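Local coordinates for protein (aminopeptidase) (Ochrobactrum anthropi, PDB 1B65) that probably releases N-terminal L-amino acids from peptides and hydrolyses D-alanine esters and amides, as a serine aminopeptidase with a variant Ntn hydrolase fold, at residues L17-V22 / V332-V337; P25-T30 / G196-V201; E177-G182 / G190-T195; A339-E344 / I359-L364. One frame throughout, in Å; residues are numbered along the deposited sequence.

Contact 1: residues L17-V22 / V332-V337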
loop_
_atom_site.group_PDB
_atom_site.type_symbol
_atom_site.label_atom_id
_atom_site.label_comp_id
_atom_site.label_asym_id
_atom_site.label_seq_id
_atom_site.Cartn_x
_atom_site.Cartn_y
_atom_site.Cartn_z
ATOM N N LEU A 17 -37.493 11.126 2.236
ATOM C CA LEU A 17 -36.190 11.182 2.938
ATOM C C LEU A 17 -35.442 12.373 2.358
ATOM O O LEU A 17 -35.564 12.643 1.147
ATOM C CB LEU A 17 -35.403 9.887 2.795
ATOM C CG LEU A 17 -35.705 8.822 3.853
ATOM C CD1 LEU A 17 -37.163 8.395 3.799
ATOM C CD2 LEU A 17 -34.822 7.604 3.629
ATOM N N PRO A 18 -34.740 13.125 3.187
ATOM C CA PRO A 18 -34.112 14.367 2.811
ATOM C C PRO A 18 -32.806 14.268 2.050
ATOM O O PRO A 18 -31.804 14.815 2.491
ATOM C CB PRO A 18 -33.864 15.094 4.145
ATOM C CG PRO A 18 -33.741 13.984 5.133
ATOM C CD PRO A 18 -34.593 12.846 4.638
ATOM N N PHE A 19 -32.820 13.624 0.891
ATOM C CA PHE A 19 -31.612 13.558 0.111
ATOM C C PHE A 19 -31.294 14.825 -0.665
ATOM O O PHE A 19 -31.951 15.627 -1.258
ATOM C CB PHE A 19 -31.635 12.368 -0.857
ATOM C CG PHE A 19 -31.306 11.117 -0.083
ATOM C CD1 PHE A 19 -30.019 10.898 0.385
ATOM C CD2 PHE A 19 -32.276 10.180 0.207
ATOM C CE1 PHE A 19 -29.701 9.762 1.115
ATOM C CE2 PHE A 19 -31.967 9.038 0.906
ATOM C CZ PHE A 19 -30.684 8.811 1.385
ATOM N N THR A 20 -30.040 15.091 -0.725
ATOM C CA THR A 20 -28.821 15.507 -1.220
ATOM C C THR A 20 -28.892 15.731 -2.731
ATOM O O THR A 20 -29.206 14.837 -3.507
ATOM C CB THR A 20 -27.875 14.284 -0.951
ATOM O OG1 THR A 20 -28.707 13.121 -1.135
ATOM C CG2 THR A 20 -27.364 14.199 0.460
ATOM N N GLY A 21 -28.755 16.924 -3.249
ATOM C CA GLY A 21 -28.559 17.322 -4.590
ATOM C C GLY A 21 -29.255 16.794 -5.823
ATOM O O GLY A 21 -30.034 15.825 -5.876
ATOM N N VAL A 22 -28.775 17.325 -6.954
ATOM C CA VAL A 22 -29.329 16.998 -8.272
ATOM C C VAL A 22 -28.785 15.676 -8.784
ATOM O O VAL A 22 -27.577 15.446 -8.766
ATOM C CB VAL A 22 -28.929 18.153 -9.224
ATOM C CG1 VAL A 22 -29.394 17.845 -10.643
ATOM C CG2 VAL A 22 -29.620 19.392 -8.660
ATOM N N VAL A 332 -23.189 7.297 -2.407
ATOM C CA VAL A 332 -23.093 5.989 -1.746
ATOM C C VAL A 332 -24.158 5.881 -0.661
ATOM O O VAL A 332 -24.807 4.846 -0.590
ATOM C CB VAL A 332 -21.693 5.775 -1.133
ATOM C CG1 VAL A 332 -21.666 4.505 -0.283
ATOM C CG2 VAL A 332 -20.692 5.643 -2.291
ATOM N N GLU A 333 -24.340 6.920 0.161
ATOM C CA GLU A 333 -25.362 6.867 1.185
ATOM C C GLU A 333 -26.755 6.666 0.577
ATOM O O GLU A 333 -27.494 5.802 1.064
ATOM C CB GLU A 333 -25.401 8.167 1.987
ATOM C CG GLU A 333 -26.449 8.155 3.087
ATOM C CD GLU A 333 -26.532 9.492 3.806
ATOM O OE1 GLU A 333 -25.978 10.469 3.301
ATOM O OE2 GLU A 333 -27.138 9.581 4.884
ATOM N N GLU A 334 -27.084 7.423 -0.493
ATOM C CA GLU A 334 -28.405 7.187 -1.091
ATOM C C GLU A 334 -28.550 5.828 -1.745
ATOM O O GLU A 334 -29.634 5.195 -1.656
ATOM C CB GLU A 334 -28.728 8.334 -2.070
ATOM C CG GLU A 334 -30.136 8.124 -2.707
ATOM C CD GLU A 334 -30.543 9.374 -3.468
ATOM O OE1 GLU A 334 -29.819 10.366 -3.589
ATOM O OE2 GLU A 334 -31.701 9.413 -3.968
ATOM N N ALA A 335 -27.540 5.222 -2.337
ATOM C CA ALA A 335 -27.580 3.905 -2.940
ATOM C C ALA A 335 -27.854 2.848 -1.861
ATOM O O ALA A 335 -28.690 1.973 -2.063
ATOM C CB ALA A 335 -26.256 3.636 -3.690
ATOM N N VAL A 336 -27.212 2.977 -0.686
ATOM C CA VAL A 336 -27.489 2.052 0.409
ATOM C C VAL A 336 -28.950 2.160 0.880
ATOM O O VAL A 336 -29.643 1.139 1.025
ATOM C CB VAL A 336 -26.533 2.295 1.576
ATOM C CG1 VAL A 336 -26.940 1.513 2.829
ATOM C CG2 VAL A 336 -25.088 1.843 1.214
ATOM N N VAL A 337 -29.425 3.387 1.096
ATOM C CA VAL A 337 -30.810 3.558 1.553
ATOM C C VAL A 337 -31.785 3.080 0.485
ATOM O O VAL A 337 -32.753 2.346 0.750
ATOM C CB VAL A 337 -31.086 4.997 2.028
ATOM C CG1 VAL A 337 -32.540 5.096 2.503
ATOM C CG2 VAL A 337 -30.182 5.327 3.233
#
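F19 brings the irregular segment 17-22 against helix 322-342, where its CA comes 7.2 Å from the CA of E334. This helix packs on the six-stranded sheet of the variant Ntn hydrolase fold: A335 and V336 lean on V215, and V332 on V253 and L255. The loop lies across another side of the helix. P18 forms an inverse gamma turn just before F19.

The F19 ring carries the contact. One face receives E334 in a CH-pi contact, with CB 3.9 Å from the ring centroid and 23° off the normal. The E334 chain is extended, with CG anti to the backbone N (chi1 -179°). It therefore runs along the ring and lays its carboxylate nearly parallel to it, the two planes 10° apart. Three groups hold that carboxylate: R200 by a salt bridge to OE1, R13 by one to OE2, and N27 by a hydrogen bond to OE2. This should keep it ionised and flat over the ring.

V337 and E333 meet the ring edge. V337 CB is 3.9 Å from F19 CZ, and E333 CG is 4.1 Å from F19 CE1. E333 sends its carboxylate on to R279. V337 also reaches L17: its CG1 touches L17 CD2 at 3.6 Å.

Contact 2: residues P25-T30 / G196-V201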
loop_
_atom_site.group_PDB
_atom_site.type_symbol
_atom_site.label_atom_id
_atom_site.label_comp_id
_atom_site.label_asym_id
_atom_site.label_seq_id
_atom_site.Cartn_x
_atom_site.Cartn_y
_atom_site.Cartn_z
ATOM N N PRO A 25 -30.577 11.612 -14.862
ATOM C CA PRO A 25 -31.940 11.333 -15.279
ATOM C C PRO A 25 -32.622 10.199 -14.579
ATOM O O PRO A 25 -33.800 10.302 -14.198
ATOM C CB PRO A 25 -31.813 11.074 -16.777
ATOM C CG PRO A 25 -30.627 11.883 -17.182
ATOM C CD PRO A 25 -29.655 11.829 -16.017
ATOM N N TYR A 26 -31.907 9.079 -14.346
ATOM C CA TYR A 26 -32.505 7.919 -13.719
ATOM C C TYR A 26 -32.084 7.772 -12.263
ATOM O O TYR A 26 -32.487 6.789 -11.653
ATOM C CB TYR A 26 -32.127 6.616 -14.491
ATOM C CG TYR A 26 -32.745 6.657 -15.878
ATOM C CD1 TYR A 26 -34.136 6.560 -16.006
ATOM C CD2 TYR A 26 -31.986 6.856 -17.021
ATOM C CE1 TYR A 26 -34.729 6.606 -17.256
ATOM C CE2 TYR A 26 -32.577 6.885 -18.278
ATOM C CZ TYR A 26 -33.945 6.784 -18.375
ATOM O OH TYR A 26 -34.580 6.823 -19.615
ATOM N N ASN A 27 -31.225 8.657 -11.766
ATOM C CA ASN A 27 -30.714 8.568 -10.402
ATOM C C ASN A 27 -30.114 7.158 -10.205
ATOM O O ASN A 27 -30.459 6.387 -9.306
ATOM C CB ASN A 27 -31.751 8.858 -9.312
ATOM C CG ASN A 27 -31.115 8.933 -7.922
ATOM O OD1 ASN A 27 -29.918 9.148 -7.725
ATOM N ND2 ASN A 27 -31.951 8.821 -6.898
ATOM N N ALA A 28 -29.219 6.840 -11.150
ATOM C CA ALA A 28 -28.600 5.515 -11.157
ATOM C C ALA A 28 -27.247 5.529 -11.825
ATOM O O ALA A 28 -26.944 6.454 -12.570
ATOM C CB ALA A 28 -29.456 4.527 -11.970
ATOM N N ILE A 29 -26.502 4.408 -11.651
ATOM C CA ILE A 29 -25.165 4.373 -12.268
ATOM C C ILE A 29 -25.161 4.419 -13.779
ATOM O O ILE A 29 -24.208 4.881 -14.436
ATOM C CB ILE A 29 -24.407 3.129 -11.706
ATOM C CG1 ILE A 29 -22.919 3.310 -12.073
ATOM C CG2 ILE A 29 -24.979 1.855 -12.293
ATOM C CD1 ILE A 29 -21.979 2.353 -11.334
ATOM N N THR A 30 -26.272 4.069 -14.442
ATOM C CA THR A 30 -26.407 4.202 -15.895
ATOM C C THR A 30 -26.532 5.654 -16.338
ATOM O O THR A 30 -26.473 5.895 -17.542
ATOM C CB THR A 30 -27.651 3.436 -16.398
ATOM O OG1 THR A 30 -28.742 3.895 -15.599
ATOM C CG2 THR A 30 -27.413 1.939 -16.219
ATOM N N GLY A 196 -28.474 -1.382 -4.706
ATOM C CA GLY A 196 -28.973 0.002 -4.669
ATOM C C GLY A 196 -28.123 0.877 -5.601
ATOM O O GLY A 196 -26.952 0.572 -5.824
ATOM N N THR A 197 -28.749 1.968 -6.082
ATOM C CA THR A 197 -27.945 2.819 -6.994
ATOM C C THR A 197 -28.387 4.263 -6.858
ATOM O O THR A 197 -29.500 4.537 -6.367
ATOM C CB THR A 197 -28.010 2.246 -8.409
ATOM O OG1 THR A 197 -27.107 2.969 -9.277
ATOM C CG2 THR A 197 -29.406 2.355 -9.056
ATOM N N ALA A 198 -27.548 5.204 -7.247
ATOM C CA ALA A 198 -27.882 6.638 -7.191
ATOM C C ALA A 198 -26.857 7.363 -8.056
ATOM O O ALA A 198 -25.787 6.778 -8.355
ATOM C CB ALA A 198 -27.784 7.192 -5.764
ATOM N N SER A 199 -27.151 8.622 -8.358
ATOM C CA SER A 199 -26.180 9.432 -9.096
ATOM C C SER A 199 -26.273 10.897 -8.669
ATOM O O SER A 199 -27.237 11.367 -8.052
ATOM C CB SER A 199 -26.362 9.358 -10.622
ATOM O OG SER A 199 -27.644 9.948 -10.978
ATOM N N ARG A 200 -25.219 11.637 -9.053
ATOM C CA ARG A 200 -25.177 13.059 -8.768
ATOM C C ARG A 200 -24.551 13.743 -9.983
ATOM O O ARG A 200 -23.644 13.163 -10.593
ATOM C CB ARG A 200 -24.353 13.454 -7.547
ATOM C CG ARG A 200 -24.886 13.024 -6.181
ATOM C CD ARG A 200 -26.222 13.739 -5.931
ATOM N NE ARG A 200 -26.696 13.477 -4.563
ATOM C CZ ARG A 200 -27.401 12.390 -4.275
ATOM N NH1 ARG A 200 -27.723 11.480 -5.193
ATOM N NH2 ARG A 200 -27.797 12.216 -2.995
ATOM N N VAL A 201 -24.959 14.982 -10.257
ATOM C CA VAL A 201 -24.285 15.693 -11.365
ATOM C C VAL A 201 -23.581 16.878 -10.738
ATOM O O VAL A 201 -24.161 17.536 -9.828
ATOM C CB VAL A 201 -25.302 16.093 -12.441
ATOM C CG1 VAL A 201 -24.769 17.062 -13.471
ATOM C CG2 VAL A 201 -25.820 14.840 -13.138
#
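N27 and T197 are the two side chains that tie loop 25-30 to the outer strand 194-204, one reaching from each segment. N27 has a left-handed backbone. Its CG stands anti to its own N (chi1 -172°), which sets the amide across the strand, beside A198 and S199. OD1 accepts from S199 N at 2.9 Å. The bond is fairly straight at the hydrogen, with the donor a little tilted from the amide plane. N27 ND2 and R200 NH2 are both taken up by E334, so both ends of the amide are gripped and its rotation is fixed. N27 O also takes a CA-H...O contact from A198 CA at 3.3 Å.

T197 answers from the strand. Its OG1 points at the loop and accepts from I29 N at 2.8 Å, while also bonding to A213 O. The methyl branch is turned to the alanine instead: T197 CG2 meets A28 CB at 3.6 Å.

S199 OG is held by D31 OD2 and G24 N. A bend at chi2 turns the R200 guanidinium back toward its own strand, where NH1 bonds S199 O at 2.9 Å. That oxygen lies in the guanidinium plane, though NH1 is above the carbonyl plane.

The loop crosses one edge of strand 194-204, the touching parts 108° apart, and strand 207-217 pairs with the other edge. I29 reaches L214 of strand 207-217 and V37 of strand 36-43. A198 and R200 lie on the face turned to helix 322-342, away from T197 and S199.

Contact 3: residues E177-G182 / G190-T195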
loop_
_atom_site.group_PDB
_atom_site.type_symbol
_atom_site.label_atom_id
_atom_site.label_comp_id
_atom_site.label_asym_id
_atom_site.label_seq_id
_atom_site.Cartn_x
_atom_site.Cartn_y
_atom_site.Cartn_z
ATOM N N GLU A 177 -33.704 -2.339 -8.340
ATOM C CA GLU A 177 -33.047 -2.334 -7.043
ATOM C C GLU A 177 -33.668 -3.354 -6.095
ATOM O O GLU A 177 -34.778 -3.886 -6.316
ATOM C CB GLU A 177 -33.116 -0.966 -6.324
ATOM C CG GLU A 177 -32.402 0.123 -7.143
ATOM C CD GLU A 177 -32.633 1.483 -6.518
ATOM O OE1 GLU A 177 -33.830 1.870 -6.393
ATOM O OE2 GLU A 177 -31.707 2.180 -6.112
ATOM N N GLY A 178 -32.947 -3.622 -5.009
ATOM C CA GLY A 178 -33.573 -4.487 -3.975
ATOM C C GLY A 178 -33.078 -5.922 -4.120
ATOM O O GLY A 178 -31.876 -6.183 -4.255
ATOM N N ASN A 179 -34.058 -6.851 -4.190
ATOM C CA ASN A 179 -33.706 -8.261 -4.281
ATOM C C ASN A 179 -33.413 -8.650 -5.712
ATOM O O ASN A 179 -34.230 -9.364 -6.321
ATOM C CB ASN A 179 -34.797 -9.186 -3.714
ATOM C CG ASN A 179 -35.177 -8.855 -2.292
ATOM O OD1 ASN A 179 -34.508 -8.141 -1.605
ATOM N ND2 ASN A 179 -36.337 -9.378 -1.859
ATOM N N CYS A 180 -32.264 -8.220 -6.263
ATOM C CA CYS A 180 -31.981 -8.573 -7.645
ATOM C C CYS A 180 -30.479 -8.726 -7.872
ATOM O O CYS A 180 -29.702 -8.091 -7.160
ATOM C CB CYS A 180 -32.532 -7.509 -8.609
ATOM S SG CYS A 180 -31.907 -5.829 -8.306
ATOM N N GLY A 181 -30.162 -9.577 -8.830
ATOM C CA GLY A 181 -28.737 -9.765 -9.173
ATOM C C GLY A 181 -28.015 -10.332 -7.969
ATOM O O GLY A 181 -28.493 -11.195 -7.212
ATOM N N GLY A 182 -26.731 -9.912 -7.841
ATOM C CA GLY A 182 -25.917 -10.346 -6.704
ATOM C C GLY A 182 -26.546 -9.992 -5.369
ATOM O O GLY A 182 -26.223 -10.549 -4.321
ATOM N N GLY A 190 -29.576 -5.694 9.641
ATOM C CA GLY A 190 -30.634 -6.513 10.257
ATOM C C GLY A 190 -31.915 -6.499 9.453
ATOM O O GLY A 190 -32.880 -7.190 9.833
ATOM N N PHE A 191 -32.021 -5.722 8.387
ATOM C CA PHE A 191 -33.177 -5.700 7.494
ATOM C C PHE A 191 -32.786 -6.318 6.156
ATOM O O PHE A 191 -31.602 -6.553 5.906
ATOM C CB PHE A 191 -33.641 -4.262 7.212
ATOM C CG PHE A 191 -34.318 -3.584 8.364
ATOM C CD1 PHE A 191 -35.566 -4.011 8.813
ATOM C CD2 PHE A 191 -33.687 -2.503 8.986
ATOM C CE1 PHE A 191 -36.151 -3.360 9.895
ATOM C CE2 PHE A 191 -34.292 -1.848 10.045
ATOM C CZ PHE A 191 -35.525 -2.291 10.491
ATOM N N LYS A 192 -33.745 -6.550 5.258
ATOM C CA LYS A 192 -33.420 -7.090 3.961
ATOM C C LYS A 192 -32.576 -6.024 3.234
ATOM O O LYS A 192 -32.937 -4.839 3.195
ATOM C CB LYS A 192 -34.674 -7.478 3.162
ATOM C CG LYS A 192 -34.342 -8.158 1.831
ATOM C CD LYS A 192 -33.712 -9.544 2.076
ATOM C CE LYS A 192 -33.381 -10.206 0.738
ATOM N NZ LYS A 192 -32.328 -9.423 0.001
ATOM N N GLY A 193 -31.494 -6.517 2.620
ATOM C CA GLY A 193 -30.649 -5.605 1.839
ATOM C C GLY A 193 -30.656 -6.000 0.371
ATOM O O GLY A 193 -31.630 -6.595 -0.134
ATOM N N GLY A 194 -29.581 -5.625 -0.354
ATOM C CA GLY A 194 -29.541 -5.963 -1.773
ATOM C C GLY A 194 -28.869 -4.884 -2.620
ATOM O O GLY A 194 -27.956 -4.183 -2.168
ATOM N N THR A 195 -29.405 -4.714 -3.801
ATOM C CA THR A 195 -28.804 -3.789 -4.794
ATOM C C THR A 195 -29.358 -2.387 -4.672
ATOM O O THR A 195 -30.591 -2.230 -4.639
ATOM C CB THR A 195 -29.061 -4.384 -6.206
ATOM O OG1 THR A 195 -28.481 -5.725 -6.202
ATOM C CG2 THR A 195 -28.450 -3.511 -7.285
#
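K192 and T195 are the side chains that segment 190-195 turns to segment 177-182. K192 comes first. Its chain starts extended (chi1 -175°) and bends at chi2 and again at chi4, which curls the ammonium back over its own strand. NZ gives a bond to N179 OD1 at 3.0 Å, from well above the amide plane, and another to G193 O at 2.9 Å. Four oxygens, those of N179, G193, T184 and M186, share its three protons, T184 O being the strongest of the outside partners. The buried charge is thus surrounded by neutral oxygens. The N179 amide is held on its other side too, as ND2 binds E344 O.

G193 passes the chain on to G194. Having no side chain, G194 lets G178 O approach its CA to 3.4 Å, a CA-H...O contact.

T195 then pairs with G178. G178 N binds T195 O at 2.8 Å and T195 N binds G178 O at 2.9 Å, both on lone pairs in the carbonyl plane. G178 O also accepts from C180 N, around the inverse gamma turn centred on N179. T195 OG1 donates to C180 O at 2.8 Å, and T195 CB rests 3.8 Å from C180 SG.

This is a single antiparallel bridge of the hydrogen-bonded kind, added to the start of strand 194-204, outermost within the chain in the six-stranded sheet of the Ntn hydrolase fold.

Contact 4: residues A339-E344 / I359-L364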
loop_
_atom_site.group_PDB
_atom_site.type_symbol
_atom_site.label_atom_id
_atom_site.label_comp_id
_atom_site.label_asym_id
_atom_site.label_seq_id
_atom_site.Cartn_x
_atom_site.Cartn_y
_atom_site.Cartn_z
ATOM N N ALA A 339 -31.376 0.668 -1.538
ATOM C CA ALA A 339 -31.431 -0.802 -1.497
ATOM C C ALA A 339 -32.399 -1.283 -0.411
ATOM O O ALA A 339 -33.128 -2.278 -0.636
ATOM C CB ALA A 339 -30.023 -1.384 -1.192
ATOM N N MET A 340 -32.370 -0.643 0.751
ATOM C CA MET A 340 -33.251 -1.045 1.845
ATOM C C MET A 340 -34.711 -0.740 1.505
ATOM O O MET A 340 -35.580 -1.545 1.860
ATOM C CB MET A 340 -32.887 -0.273 3.111
ATOM C CG MET A 340 -31.492 -0.699 3.580
ATOM S SD MET A 340 -31.128 0.226 5.097
ATOM C CE MET A 340 -32.066 -0.628 6.303
ATOM N N ILE A 341 -34.926 0.396 0.850
ATOM C CA ILE A 341 -36.325 0.756 0.484
ATOM C C ILE A 341 -36.880 -0.171 -0.582
ATOM O O ILE A 341 -38.102 -0.441 -0.573
ATOM C CB ILE A 341 -36.327 2.219 0.004
ATOM C CG1 ILE A 341 -36.003 3.189 1.141
ATOM C CG2 ILE A 341 -37.673 2.609 -0.669
ATOM C CD1 ILE A 341 -36.690 2.878 2.461
ATOM N N ALA A 342 -36.045 -0.564 -1.558
ATOM C CA ALA A 342 -36.465 -1.394 -2.654
ATOM C C ALA A 342 -36.611 -2.864 -2.252
ATOM O O ALA A 342 -37.282 -3.596 -3.006
ATOM C CB ALA A 342 -35.456 -1.346 -3.819
ATOM N N ALA A 343 -35.932 -3.305 -1.198
ATOM C CA ALA A 343 -35.954 -4.714 -0.804
ATOM C C ALA A 343 -37.326 -5.185 -0.319
ATOM O O ALA A 343 -38.162 -4.400 0.122
ATOM C CB ALA A 343 -34.955 -5.008 0.328
ATOM N N GLU A 344 -37.564 -6.484 -0.438
ATOM C CA GLU A 344 -38.774 -7.135 0.050
ATOM C C GLU A 344 -38.417 -8.262 1.017
ATOM O O GLU A 344 -37.360 -8.896 0.879
ATOM C CB GLU A 344 -39.530 -7.771 -1.134
ATOM C CG GLU A 344 -39.960 -6.697 -2.140
ATOM C CD GLU A 344 -40.264 -7.295 -3.502
ATOM O OE1 GLU A 344 -39.339 -7.871 -4.138
ATOM O OE2 GLU A 344 -41.427 -7.181 -3.939
ATOM N N ILE A 359 -37.323 -3.019 5.712
ATOM C CA ILE A 359 -37.688 -1.945 6.612
ATOM C C ILE A 359 -39.068 -1.409 6.187
ATOM O O ILE A 359 -39.390 -1.276 4.997
ATOM C CB ILE A 359 -36.651 -0.810 6.662
ATOM C CG1 ILE A 359 -36.981 0.189 7.762
ATOM C CG2 ILE A 359 -36.588 -0.166 5.276
ATOM C CD1 ILE A 359 -35.777 1.104 8.096
ATOM N N ASP A 360 -39.896 -1.225 7.223
ATOM C CA ASP A 360 -41.262 -0.763 6.990
ATOM C C ASP A 360 -41.295 0.723 6.675
ATOM O O ASP A 360 -40.767 1.509 7.467
ATOM C CB ASP A 360 -42.090 -1.033 8.254
ATOM C CG ASP A 360 -43.548 -0.652 7.921
ATOM O OD1 ASP A 360 -44.202 -1.395 7.184
ATOM O OD2 ASP A 360 -43.981 0.392 8.372
ATOM N N HIS A 361 -41.874 1.114 5.544
ATOM C CA HIS A 361 -41.827 2.515 5.145
ATOM C C HIS A 361 -42.555 3.463 6.085
ATOM O O HIS A 361 -42.082 4.574 6.325
ATOM C CB HIS A 361 -42.428 2.668 3.725
ATOM C CG HIS A 361 -41.711 1.923 2.666
ATOM N ND1 HIS A 361 -42.088 1.873 1.339
ATOM C CD2 HIS A 361 -40.565 1.180 2.759
ATOM C CE1 HIS A 361 -41.210 1.110 0.674
ATOM N NE2 HIS A 361 -40.279 0.694 1.528
ATOM N N GLU A 362 -43.738 3.043 6.565
ATOM C CA GLU A 362 -44.490 3.969 7.431
ATOM C C GLU A 362 -43.832 4.130 8.782
ATOM O O GLU A 362 -43.746 5.246 9.286
ATOM C CB GLU A 362 -45.962 3.512 7.556
ATOM C CG GLU A 362 -46.793 3.947 6.340
ATOM C CD GLU A 362 -46.688 5.462 6.168
ATOM O OE1 GLU A 362 -47.022 6.171 7.140
ATOM O OE2 GLU A 362 -46.229 5.964 5.119
ATOM N N ARG A 363 -43.282 3.044 9.343
ATOM C CA ARG A 363 -42.594 3.186 10.626
ATOM C C ARG A 363 -41.341 4.048 10.426
ATOM O O ARG A 363 -41.057 4.855 11.298
ATOM C CB ARG A 363 -42.171 1.816 11.148
ATOM C CG ARG A 363 -43.205 1.054 11.965
ATOM C CD ARG A 363 -42.484 0.537 13.241
ATOM N NE ARG A 363 -42.142 -0.847 13.087
ATOM C CZ ARG A 363 -41.424 -1.659 13.851
ATOM N NH1 ARG A 363 -40.856 -1.267 14.976
ATOM N NH2 ARG A 363 -41.328 -2.911 13.390
ATOM N N LEU A 364 -40.637 3.843 9.298
ATOM C CA LEU A 364 -39.449 4.706 9.055
ATOM C C LEU A 364 -39.811 6.178 9.005
ATOM O O LEU A 364 -39.182 7.051 9.623
ATOM C CB LEU A 364 -38.816 4.341 7.714
ATOM C CG LEU A 364 -37.357 4.523 7.356
ATOM C CD1 LEU A 364 -37.186 4.839 5.874
ATOM C CD2 LEU A 364 -36.569 5.472 8.247
HETATM O O HOH W 1 -35.044 -3.176 3.948
HETATM O O HOH W 2 -38.389 -1.429 2.391
#
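I341 presents two branches to segment 359-364, and each meets different residues. CG2 is anti to the backbone N and faces the histidine, 3.9 Å from H361 NE2. The other branch ends in CD1, which touches both I359 and L364. It is 4.1 Å from I359 CG2 and 4.0 Å from L364 CD1. The I341 and L364 side chains lie roughly at right angles.

The H361 ring comes edge-on to the I341 carbonyl. NE2 donates to I341 O at 3.2 Å, with the oxygen close to the ring plane and the nitrogen on a lone pair in the carbonyl plane. The angle at the hydrogen is 140°, so the bond is bent. H361 CG is anti to the carbonyl carbon (chi1 -61°), which lets the ring reach back across to helix 322-342. Just before H361, D360 is the N-cap of its helix, with OD2 accepting from R363 N.

M340 is tied through a water. Water 1 gives a bond to M340 O at 2.7 Å and accepts from I359 N at 2.9 Å. I359 CG2 packs near M340 CB, and F191 of strand 191-192 touches both M340 and I359.

The arrangement packs the C-terminal turn of helix 322-342 on the N-capped first turn of helix 361-370, a helix-end to helix-end contact in the variant Ntn hydrolase fold.

All four contacts are largely buried, at different depths. The centres of contacts 3 and 2 lie about 11 and 12 Å from the chain centre, that of contact 1 about 15 Å and that of contact 4 about 19 Å, where a partly exposed histidine and bridging water appear. Contacts 2 and 3 use strand 194-204 and rely on direct hydrogen bonds. Contacts 1 and 4 use helix 322-342; contact 1 has no hydrogen bond between its segments and depends on ring and apolar packing, while contact 4 mixes apolar packing with a histidine bond. Contacts 1 and 2 share the carboxylate of E334, E177 of contact 3 meets T197, and L17 touches L364 of contact 4.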